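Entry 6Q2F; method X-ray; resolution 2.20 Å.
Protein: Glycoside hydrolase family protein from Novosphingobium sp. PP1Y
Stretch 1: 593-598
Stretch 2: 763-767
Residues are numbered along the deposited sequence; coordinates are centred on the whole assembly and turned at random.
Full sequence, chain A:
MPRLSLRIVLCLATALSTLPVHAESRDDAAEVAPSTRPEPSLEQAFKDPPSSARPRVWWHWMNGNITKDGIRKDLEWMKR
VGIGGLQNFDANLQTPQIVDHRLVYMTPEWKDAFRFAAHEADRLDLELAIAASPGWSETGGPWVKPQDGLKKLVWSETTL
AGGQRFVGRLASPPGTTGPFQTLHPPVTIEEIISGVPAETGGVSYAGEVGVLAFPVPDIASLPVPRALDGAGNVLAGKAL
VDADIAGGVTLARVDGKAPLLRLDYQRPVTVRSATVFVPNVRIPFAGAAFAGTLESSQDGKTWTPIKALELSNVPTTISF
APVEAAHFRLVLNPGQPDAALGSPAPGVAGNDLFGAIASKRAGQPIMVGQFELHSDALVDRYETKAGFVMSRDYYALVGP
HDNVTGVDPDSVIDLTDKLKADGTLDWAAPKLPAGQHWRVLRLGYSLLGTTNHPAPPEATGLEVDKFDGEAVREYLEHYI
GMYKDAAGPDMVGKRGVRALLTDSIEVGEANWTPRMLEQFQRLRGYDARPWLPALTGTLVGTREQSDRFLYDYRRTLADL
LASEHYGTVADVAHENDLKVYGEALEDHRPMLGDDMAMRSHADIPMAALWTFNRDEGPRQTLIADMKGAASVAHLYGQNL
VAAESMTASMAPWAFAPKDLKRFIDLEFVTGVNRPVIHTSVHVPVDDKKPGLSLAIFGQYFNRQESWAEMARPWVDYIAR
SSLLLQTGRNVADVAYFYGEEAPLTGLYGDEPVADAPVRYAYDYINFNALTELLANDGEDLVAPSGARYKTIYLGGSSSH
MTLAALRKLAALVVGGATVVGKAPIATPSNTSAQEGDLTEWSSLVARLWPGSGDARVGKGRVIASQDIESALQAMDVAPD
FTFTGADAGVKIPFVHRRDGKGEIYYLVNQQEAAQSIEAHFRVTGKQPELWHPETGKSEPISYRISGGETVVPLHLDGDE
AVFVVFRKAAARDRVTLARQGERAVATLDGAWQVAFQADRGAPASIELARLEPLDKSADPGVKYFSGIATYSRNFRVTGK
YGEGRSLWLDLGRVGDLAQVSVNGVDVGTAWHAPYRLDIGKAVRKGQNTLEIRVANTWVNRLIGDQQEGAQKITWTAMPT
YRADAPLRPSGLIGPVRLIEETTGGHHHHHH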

# COMPACT_ATOMS: atom_id res chain seq x y z
N GLY A 593 -11.24 -5.67 3.98
CA GLY A 593 -11.38 -4.23 3.85
C GLY A 593 -11.17 -3.80 2.41
O GLY A 593 -10.51 -4.48 1.62
N ASP A 594 -11.75 -2.66 2.07
CA ASP A 594 -11.57 -2.05 0.77
C ASP A 594 -10.62 -0.87 0.91
O ASP A 594 -10.86 0.03 1.71
CB ASP A 594 -12.91 -1.58 0.21
CG ASP A 594 -12.73 -0.88 -1.12
OD1 ASP A 594 -12.53 -1.59 -2.11
OD2 ASP A 594 -12.75 0.36 -1.15
N ASP A 595 -9.56 -0.84 0.09
CA ASP A 595 -8.52 0.16 0.31
C ASP A 595 -8.87 1.54 -0.25
O ASP A 595 -8.11 2.48 -0.01
CB ASP A 595 -7.15 -0.31 -0.21
CG ASP A 595 -7.18 -0.92 -1.60
OD1 ASP A 595 -8.27 -1.04 -2.21
OD2 ASP A 595 -6.09 -1.31 -2.08
N MSE A 596 -9.98 1.70 -0.95
CA MSE A 596 -10.50 3.06 -1.20
C MSE A 596 -11.35 3.51 -0.02
O MSE A 596 -11.21 4.62 0.47
CB MSE A 596 -11.30 3.14 -2.51
CG MSE A 596 -10.38 3.06 -3.73
SE MSE A 596 -11.35 3.46 -5.38
CE MSE A 596 -11.87 5.27 -5.03
N ALA A 597 -12.24 2.63 0.42
CA ALA A 597 -13.13 3.00 1.52
C ALA A 597 -12.32 3.33 2.77
O ALA A 597 -12.60 4.29 3.48
CB ALA A 597 -14.12 1.86 1.79
N MSE A 598 -11.28 2.56 3.01
CA MSE A 598 -10.43 2.73 4.19
C MSE A 598 -9.76 4.11 4.22
O MSE A 598 -9.39 4.60 5.28
CB MSE A 598 -9.37 1.64 4.24
CG MSE A 598 -9.94 0.28 4.60
SE MSE A 598 -8.72 -1.11 4.01
CE MSE A 598 -7.36 -0.81 5.40
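Stretch 2 763-767: DYINF

Stretch 2 comes up to stretch 1 as the end of a strand. Residues Asp763 to Ile765 are extended, Asn766 leaves the strand and occupies the N-cap position of a helix, and Phe767 is that helix's first residue. Stretch 1 enters extended at Gly593 and Asp594 and then turns: from Asp595 to Met598 the backbone angles are helical, and the amide N of Met598 bonds to the carbonyl O of Asp594 at 2.9 Å. The two backbones come nearest at Met596 and Asn766, whose CA atoms are 6.9 Å apart, a gap filled by side chains.

Met596 and Asn766 cover the most surface. Met596, a selenomethionine, directs its CA-to-CB bond toward stretch 2 and reaches toward the strand end with its long, flexible chain (m, t, p). Its SE lies 3.8 Å from CB of Tyr764, and its CE 3.3 Å from the carbonyl O of Tyr764. Met596 SE is 4.1 Å from Ile765 N. An unbranched apolar side chain suits this buried place, since it is long enough to bring its SE and CE against the strand without needing a polar partner. Tyr764 offers its CB here while the end of its side chain leads away; Ile765 points its CB away from stretch 1.

Asn766 supplies the polar half of the contact. Its ND2 donates a hydrogen bond to OD2 of Asp594 at 2.9 Å, and also packs 3.7 Å from CB of Met596 and 3.8 Å from CB of Ala597. Asparagine suits the position because its amide has two different ends: ND2 serves the neighbouring stretch, while the side chain also caps a backbone N of the helix that follows. Asp594 is an equally apt partner, for the same OD2 accepts a 2.8 Å bond from Ala597 N. Met596 N gives Asp594 OD2 a weak one, 3.1 Å. One carboxylate oxygen thus both steadies the turn and fastens it to Asn766.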

# COMPACT_ATOMS: atom_id res chain seq x y z
N ASP A 763 -9.68 6.66 -13.05
CA ASP A 763 -9.77 6.48 -11.61
C ASP A 763 -10.44 5.15 -11.34
O ASP A 763 -11.31 4.71 -12.11
CB ASP A 763 -10.61 7.59 -10.95
CG ASP A 763 -9.95 8.95 -10.96
OD1 ASP A 763 -8.70 9.00 -10.88
OD2 ASP A 763 -10.69 9.97 -11.03
N TYR A 764 -10.06 4.50 -10.25
CA TYR A 764 -10.87 3.41 -9.74
C TYR A 764 -12.06 3.98 -8.97
O TYR A 764 -11.95 5.01 -8.30
CB TYR A 764 -10.07 2.51 -8.81
CG TYR A 764 -9.00 1.71 -9.49
CD1 TYR A 764 -9.33 0.76 -10.45
CD2 TYR A 764 -7.66 1.88 -9.16
CE1 TYR A 764 -8.35 0.00 -11.07
CE2 TYR A 764 -6.68 1.12 -9.77
CZ TYR A 764 -7.03 0.19 -10.72
OH TYR A 764 -6.06 -0.55 -11.33
N ILE A 765 -13.20 3.29 -9.06
CA ILE A 765 -14.36 3.58 -8.22
C ILE A 765 -14.77 2.28 -7.55
O ILE A 765 -14.77 1.22 -8.19
CB ILE A 765 -15.55 4.18 -8.99
CG1 ILE A 765 -15.99 3.27 -10.14
CG2 ILE A 765 -15.21 5.53 -9.55
CD1 ILE A 765 -17.36 3.70 -10.73
N ASN A 766 -15.09 2.35 -6.27
CA ASN A 766 -15.58 1.22 -5.51
C ASN A 766 -17.10 1.32 -5.36
O ASN A 766 -17.75 2.19 -5.95
CB ASN A 766 -14.86 1.14 -4.15
CG ASN A 766 -15.18 2.31 -3.24
OD1 ASN A 766 -15.75 3.31 -3.67
ND2 ASN A 766 -14.79 2.19 -1.96
N PHE A 767 -17.68 0.42 -4.56
CA PHE A 767 -19.13 0.41 -4.42
C PHE A 767 -19.64 1.73 -3.87
O PHE A 767 -20.61 2.29 -4.38
CB PHE A 767 -19.55 -0.78 -3.54
CG PHE A 767 -21.01 -0.80 -3.16
CD1 PHE A 767 -21.95 -1.46 -3.96
CD2 PHE A 767 -21.44 -0.18 -2.00
CE1 PHE A 767 -23.30 -1.49 -3.60
CE2 PHE A 767 -22.80 -0.21 -1.62
CZ PHE A 767 -23.73 -0.88 -2.42